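Local coordinates for thioredoxin family protein (Pseudomonas aeruginosa, PDB 1Z6N) that is of unknown function but belongs to the thioredoxin family, which suggests a redox role, and carries a magnesium ion in the crystal, at residues A[1-14]-A[89-103]. Sequence-based numbering, arbitrary orientation.
Sequences MASYAELFDIGEDF and AIISKGRAEDDLRQR. With MG (magnesium ion), chain B.
Glu12 and Ile90 form a single antiparallel hydrogen-bonded bridge, Glu12 N to Ile90 O and Ile90 N to Glu12 O both 2.8 Å, while helices 4-10 and 93-99 run nearly antiparallel (168°) with axes 12.7 Å apart. At the far end, Arg103 is sandwiched. One face of its guanidinium lies on the Tyr4 ring as a cation-pi stack, Arg103 CZ 3.8 Å from the ring centroid and the planes 20° apart; the opposite face carries Met1 SD. An extended chain, with CG anti to the backbone N (chi1 -175°), gives the arginine this reach. In the guanidinium plane NH1 makes a weak bond to Ala2 O, and NH2 shares a water with Tyr4 N, so several partners limit its rotation. Ala2 N donates to Asp99 OD2 at 3.1 Å, coming from above the carboxylate plane, which ties the N-terminus to the end of helix 93-99. Ser3 and Glu6 close a capping box at the start of helix 4-10. Leu100 CD2 meets the Tyr4 edge and Leu7 CD1 on the buried side, while toward the surface Ile10 CD1 sits over one face of the Arg95 guanidinium, 3.4 Å from Arg95 NE. Nearer the bridge, Ala89 CB presses on the Phe8 ring face in a CH-pi contact, 3.6 Å from the centroid. Gly11 CA approaches Ile90 O closely, where the chain leaves the helix. Asp13 OD2 then binds magnesium at 2.1 Å, five waters completing its octahedral shell, while OD1 caps the next helix through Ala16 N. Strand 86-91 is the outermost strand on its side of the thioredoxin-like sheet: Ala89 and Ile91 pair with strand 56-61, against which Tyr4, Leu7 and Phe8 also pack, and Phe14 reaches helix 67-82.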
loop_
_atom_site.group_PDB
_atom_site.type_symbol
_atom_site.label_atom_id
_atom_site.label_comp_id
_atom_site.label_asym_id
_atom_site.label_seq_id
_atom_site.Cartn_x
_atom_site.Cartn_y
_atom_site.Cartn_z
ATOM N N MET A 1 6.055 23.065 4.307
ATOM C CA MET A 1 5.744 21.610 4.529
ATOM C C MET A 1 4.268 21.375 4.204
ATOM O O MET A 1 3.397 21.890 4.913
ATOM C CB MET A 1 6.054 21.249 6.001
ATOM C CG MET A 1 5.855 19.783 6.409
ATOM S SD MET A 1 6.096 19.455 8.191
ATOM C CE MET A 1 4.644 20.211 8.869
ATOM N N ALA A 2 3.977 20.628 3.132
ATOM C CA ALA A 2 2.571 20.362 2.780
ATOM C C ALA A 2 1.925 19.497 3.861
ATOM O O ALA A 2 2.589 18.618 4.411
ATOM C CB ALA A 2 2.460 19.680 1.414
ATOM N N SER A 3 0.650 19.746 4.173
ATOM C CA SER A 3 -0.057 18.888 5.133
ATOM C C SER A 3 -0.318 17.524 4.485
ATOM O O SER A 3 -0.297 17.387 3.255
ATOM C CB SER A 3 -1.383 19.510 5.570
ATOM O OG SER A 3 -2.282 19.542 4.457
ATOM N N TYR A 4 -0.593 16.511 5.302
ATOM C CA TYR A 4 -0.995 15.223 4.744
ATOM C C TYR A 4 -2.274 15.355 3.907
ATOM O O TYR A 4 -2.434 14.671 2.886
ATOM C CB TYR A 4 -1.213 14.182 5.841
ATOM C CG TYR A 4 0.064 13.762 6.532
ATOM C CD1 TYR A 4 1.161 13.336 5.806
ATOM C CD2 TYR A 4 0.160 13.778 7.917
ATOM C CE1 TYR A 4 2.342 12.935 6.432
ATOM C CE2 TYR A 4 1.334 13.376 8.564
ATOM C CZ TYR A 4 2.421 12.954 7.814
ATOM O OH TYR A 4 3.591 12.565 8.421
ATOM N N ALA A 5 -3.186 16.227 4.335
ATOM C CA ALA A 5 -4.423 16.458 3.566
ATOM C C ALA A 5 -4.104 17.014 2.186
ATOM O O ALA A 5 -4.665 16.557 1.194
ATOM C CB ALA A 5 -5.369 17.385 4.332
ATOM N N GLU A 6 -3.174 17.966 2.128
ATOM C CA GLU A 6 -2.756 18.562 0.856
ATOM C C GLU A 6 -2.092 17.533 -0.064
ATOM O O GLU A 6 -2.370 17.479 -1.273
ATOM C CB GLU A 6 -1.826 19.761 1.096
ATOM C CG GLU A 6 -2.582 20.957 1.657
ATOM C CD GLU A 6 -1.698 22.112 2.075
ATOM O OE1 GLU A 6 -0.516 21.906 2.435
ATOM O OE2 GLU A 6 -2.211 23.257 2.066
ATOM N N LEU A 7 -1.221 16.703 0.507
ATOM C CA LEU A 7 -0.564 15.657 -0.273
ATOM C C LEU A 7 -1.549 14.599 -0.725
ATOM O O LEU A 7 -1.534 14.174 -1.885
ATOM C CB LEU A 7 0.535 14.980 0.552
ATOM C CG LEU A 7 1.712 15.907 0.889
ATOM C CD1 LEU A 7 2.641 15.249 1.899
ATOM C CD2 LEU A 7 2.487 16.263 -0.402
ATOM N N PHE A 8 -2.429 14.170 0.177
ATOM C CA PHE A 8 -3.461 13.200 -0.226
ATOM C C PHE A 8 -4.337 13.715 -1.379
ATOM O O PHE A 8 -4.665 12.981 -2.336
ATOM C CB PHE A 8 -4.323 12.802 0.985
ATOM C CG PHE A 8 -5.202 11.609 0.729
ATOM C CD1 PHE A 8 -4.722 10.318 0.940
ATOM C CD2 PHE A 8 -6.504 11.774 0.265
ATOM C CE1 PHE A 8 -5.512 9.204 0.682
ATOM C CE2 PHE A 8 -7.303 10.656 0.022
ATOM C CZ PHE A 8 -6.799 9.373 0.224
ATOM N N ASP A 9 -4.668 14.998 -1.301
ATOM C CA ASP A 9 -5.528 15.632 -2.303
ATOM C C ASP A 9 -4.888 15.628 -3.702
ATOM O O ASP A 9 -5.609 15.546 -4.709
ATOM C CB ASP A 9 -5.860 17.047 -1.864
ATOM C CG ASP A 9 -6.821 17.718 -2.790
ATOM O OD1 ASP A 9 -7.997 17.279 -2.839
ATOM O OD2 ASP A 9 -6.400 18.680 -3.479
ATOM N N ILE A 10 -3.557 15.716 -3.788
ATOM C CA ILE A 10 -2.905 15.719 -5.106
ATOM C C ILE A 10 -2.419 14.331 -5.555
ATOM O O ILE A 10 -2.001 14.144 -6.702
ATOM C CB ILE A 10 -1.750 16.755 -5.231
ATOM C CG1 ILE A 10 -0.607 16.438 -4.248
ATOM C CG2 ILE A 10 -2.295 18.188 -5.085
ATOM C CD1 ILE A 10 0.725 17.021 -4.684
ATOM N N GLY A 11 -2.471 13.356 -4.653
ATOM C CA GLY A 11 -2.166 11.999 -5.035
ATOM C C GLY A 11 -3.160 11.509 -6.070
ATOM O O GLY A 11 -4.320 11.950 -6.125
ATOM N N GLU A 12 -2.688 10.595 -6.901
ATOM C CA GLU A 12 -3.568 9.977 -7.892
ATOM C C GLU A 12 -4.282 8.741 -7.346
ATOM O O GLU A 12 -3.754 8.052 -6.468
ATOM C CB GLU A 12 -2.774 9.648 -9.150
ATOM C CG GLU A 12 -2.170 10.925 -9.760
ATOM C CD GLU A 12 -1.724 10.802 -11.210
ATOM O OE1 GLU A 12 -0.486 10.828 -11.443
ATOM O OE2 GLU A 12 -2.592 10.724 -12.115
ATOM N N ASP A 13 -5.488 8.468 -7.851
ATOM C CA ASP A 13 -6.135 7.218 -7.486
ATOM C C ASP A 13 -5.412 6.042 -8.160
ATOM O O ASP A 13 -4.605 6.233 -9.071
ATOM C CB ASP A 13 -7.656 7.235 -7.733
ATOM C CG ASP A 13 -8.009 7.466 -9.192
ATOM O OD1 ASP A 13 -7.456 6.764 -10.069
ATOM O OD2 ASP A 13 -8.870 8.342 -9.474
ATOM N N PHE A 14 -5.683 4.824 -7.688
ATOM C CA PHE A 14 -4.956 3.663 -8.185
ATOM C C PHE A 14 -5.121 3.461 -9.678
ATOM O O PHE A 14 -4.148 3.166 -10.396
ATOM C CB PHE A 14 -5.352 2.408 -7.421
ATOM C CG PHE A 14 -4.530 1.204 -7.774
ATOM C CD1 PHE A 14 -3.190 1.121 -7.362
ATOM C CD2 PHE A 14 -5.075 0.160 -8.512
ATOM C CE1 PHE A 14 -2.417 -0.011 -7.689
ATOM C CE2 PHE A 14 -4.310 -0.979 -8.832
ATOM C CZ PHE A 14 -2.985 -1.049 -8.416
ATOM N N ALA A 89 -4.312 7.202 -2.086
ATOM C CA ALA A 89 -3.914 8.223 -3.066
ATOM C C ALA A 89 -2.409 8.142 -3.160
ATOM O O ALA A 89 -1.727 7.985 -2.136
ATOM C CB ALA A 89 -4.332 9.595 -2.616
ATOM N N ILE A 90 -1.879 8.267 -4.375
ATOM C CA ILE A 90 -0.456 7.960 -4.611
ATOM C C ILE A 90 0.295 9.163 -5.184
ATOM O O ILE A 90 -0.107 9.734 -6.202
ATOM C CB ILE A 90 -0.339 6.774 -5.595
ATOM C CG1 ILE A 90 -1.063 5.551 -5.001
ATOM C CG2 ILE A 90 1.107 6.391 -5.846
ATOM C CD1 ILE A 90 -1.583 4.544 -6.064
ATOM N N ILE A 91 1.355 9.551 -4.476
ATOM C CA ILE A 91 2.296 10.595 -4.921
ATOM C C ILE A 91 3.608 9.944 -5.326
ATOM O O ILE A 91 3.808 8.736 -5.116
ATOM C CB ILE A 91 2.566 11.636 -3.820
ATOM C CG1 ILE A 91 3.206 10.972 -2.586
ATOM C CG2 ILE A 91 1.284 12.381 -3.478
ATOM C CD1 ILE A 91 3.673 11.981 -1.498
ATOM N N SER A 92 4.475 10.729 -5.965
ATOM C CA SER A 92 5.722 10.170 -6.510
ATOM C C SER A 92 6.778 9.930 -5.434
ATOM O O SER A 92 6.727 10.497 -4.333
ATOM C CB SER A 92 6.310 11.105 -7.547
ATOM O OG SER A 92 6.818 12.257 -6.886
ATOM N N LYS A 93 7.787 9.118 -5.753
ATOM C CA LYS A 93 8.936 8.967 -4.883
ATOM C C LYS A 93 9.620 10.307 -4.654
ATOM O O LYS A 93 9.991 10.641 -3.516
ATOM C CB LYS A 93 9.908 7.975 -5.525
ATOM C CG LYS A 93 11.157 7.747 -4.689
ATOM C CD LYS A 93 12.051 6.676 -5.323
ATOM C CE LYS A 93 13.465 6.726 -4.702
ATOM N NZ LYS A 93 14.424 5.823 -5.391
ATOM N N GLY A 94 9.776 11.082 -5.726
ATOM C CA GLY A 94 10.454 12.381 -5.616
ATOM C C GLY A 94 9.729 13.308 -4.657
ATOM O O GLY A 94 10.365 14.026 -3.864
ATOM N N ARG A 95 8.394 13.298 -4.700
ATOM C CA ARG A 95 7.667 14.168 -3.795
ATOM C C ARG A 95 7.856 13.724 -2.336
ATOM O O ARG A 95 7.961 14.578 -1.424
ATOM C CB ARG A 95 6.193 14.234 -4.142
ATOM C CG ARG A 95 5.504 15.326 -3.296
ATOM C CD ARG A 95 4.115 15.633 -3.776
ATOM N NE ARG A 95 4.056 16.338 -5.052
ATOM C CZ ARG A 95 4.170 17.661 -5.224
ATOM N NH1 ARG A 95 4.419 18.455 -4.192
ATOM N NH2 ARG A 95 3.988 18.172 -6.446
ATOM N N ALA A 96 7.868 12.411 -2.094
ATOM C CA ALA A 96 8.129 11.931 -0.740
ATOM C C ALA A 96 9.546 12.332 -0.307
ATOM O O ALA A 96 9.773 12.688 0.863
ATOM C CB ALA A 96 7.965 10.442 -0.672
ATOM N N GLU A 97 10.506 12.301 -1.236
ATOM C CA GLU A 97 11.871 12.736 -0.886
ATOM C C GLU A 97 11.881 14.205 -0.498
ATOM O O GLU A 97 12.551 14.600 0.473
ATOM C CB GLU A 97 12.839 12.494 -2.046
ATOM C CG GLU A 97 13.107 11.024 -2.272
ATOM C CD GLU A 97 13.839 10.726 -3.574
ATOM O OE1 GLU A 97 13.817 11.569 -4.497
ATOM O OE2 GLU A 97 14.432 9.635 -3.668
ATOM N N ASP A 98 11.138 15.011 -1.253
ATOM C CA ASP A 98 11.135 16.451 -1.013
ATOM C C ASP A 98 10.357 16.841 0.233
ATOM O O ASP A 98 10.788 17.759 0.950
ATOM C CB ASP A 98 10.584 17.191 -2.235
ATOM C CG ASP A 98 10.601 18.698 -2.057
ATOM O OD1 ASP A 98 11.707 19.256 -2.019
ATOM O OD2 ASP A 98 9.504 19.287 -1.978
ATOM N N ASP A 99 9.246 16.158 0.517
ATOM C CA ASP A 99 8.331 16.655 1.548
ATOM C C ASP A 99 7.983 15.699 2.676
ATOM O O ASP A 99 7.279 16.105 3.610
ATOM C CB ASP A 99 7.047 17.188 0.935
ATOM C CG ASP A 99 6.677 18.561 1.462
ATOM O OD1 ASP A 99 7.406 19.144 2.318
ATOM O OD2 ASP A 99 5.655 19.065 0.975
ATOM N N LEU A 100 8.461 14.456 2.615
ATOM C CA LEU A 100 8.167 13.501 3.684
ATOM C C LEU A 100 9.400 12.987 4.417
ATOM O O LEU A 100 9.301 12.581 5.577
ATOM C CB LEU A 100 7.380 12.299 3.145
ATOM C CG LEU A 100 5.941 12.578 2.725
ATOM C CD1 LEU A 100 5.337 11.338 2.090
ATOM C CD2 LEU A 100 5.114 13.061 3.943
ATOM N N ARG A 101 10.550 12.967 3.745
ATOM C CA ARG A 101 11.709 12.260 4.307
ATOM C C ARG A 101 12.099 12.785 5.689
ATOM O O ARG A 101 12.226 12.013 6.642
ATOM C CB ARG A 101 12.888 12.279 3.325
ATOM C CG ARG A 101 13.904 11.165 3.585
ATOM C CD ARG A 101 15.223 11.461 2.893
ATOM N NE ARG A 101 15.882 12.598 3.519
ATOM C CZ ARG A 101 16.904 13.267 3.002
ATOM N NH1 ARG A 101 17.385 12.935 1.802
ATOM N NH2 ARG A 101 17.434 14.283 3.688
ATOM N N GLN A 102 12.251 14.094 5.807
ATOM C CA GLN A 102 12.700 14.677 7.077
ATOM C C GLN A 102 11.596 14.622 8.126
ATOM O O GLN A 102 11.850 14.345 9.296
ATOM C CB GLN A 102 13.224 16.092 6.870
ATOM C CG GLN A 102 14.557 16.149 6.106
ATOM C CD GLN A 102 15.779 15.925 6.997
ATOM O OE1 GLN A 102 16.676 16.766 7.058
ATOM N NE2 GLN A 102 15.824 14.780 7.678
ATOM N N ARG A 103 10.369 14.872 7.690
ATOM C CA ARG A 103 9.199 14.787 8.542
ATOM C C ARG A 103 9.079 13.403 9.238
ATOM O O ARG A 103 8.714 13.295 10.415
ATOM C CB ARG A 103 7.983 15.053 7.664
ATOM C CG ARG A 103 6.726 15.115 8.418
ATOM C CD ARG A 103 5.576 15.285 7.451
ATOM N NE ARG A 103 4.433 15.708 8.236
ATOM C CZ ARG A 103 3.425 16.449 7.788
ATOM N NH1 ARG A 103 3.389 16.871 6.518
ATOM N NH2 ARG A 103 2.445 16.758 8.630
HETATM MG MG MG B . -9.985 8.822 -11.144
HETATM O O HOH W 1 -0.343 17.398 8.194
HETATM O O HOH W 2 -8.835 7.528 -12.277
HETATM O O HOH W 3 -11.130 9.245 -12.791
HETATM O O HOH W 4 -8.765 10.317 -11.383
HETATM O O HOH W 5 -11.265 9.956 -9.916
HETATM O O HOH W 6 -11.294 7.169 -10.628
#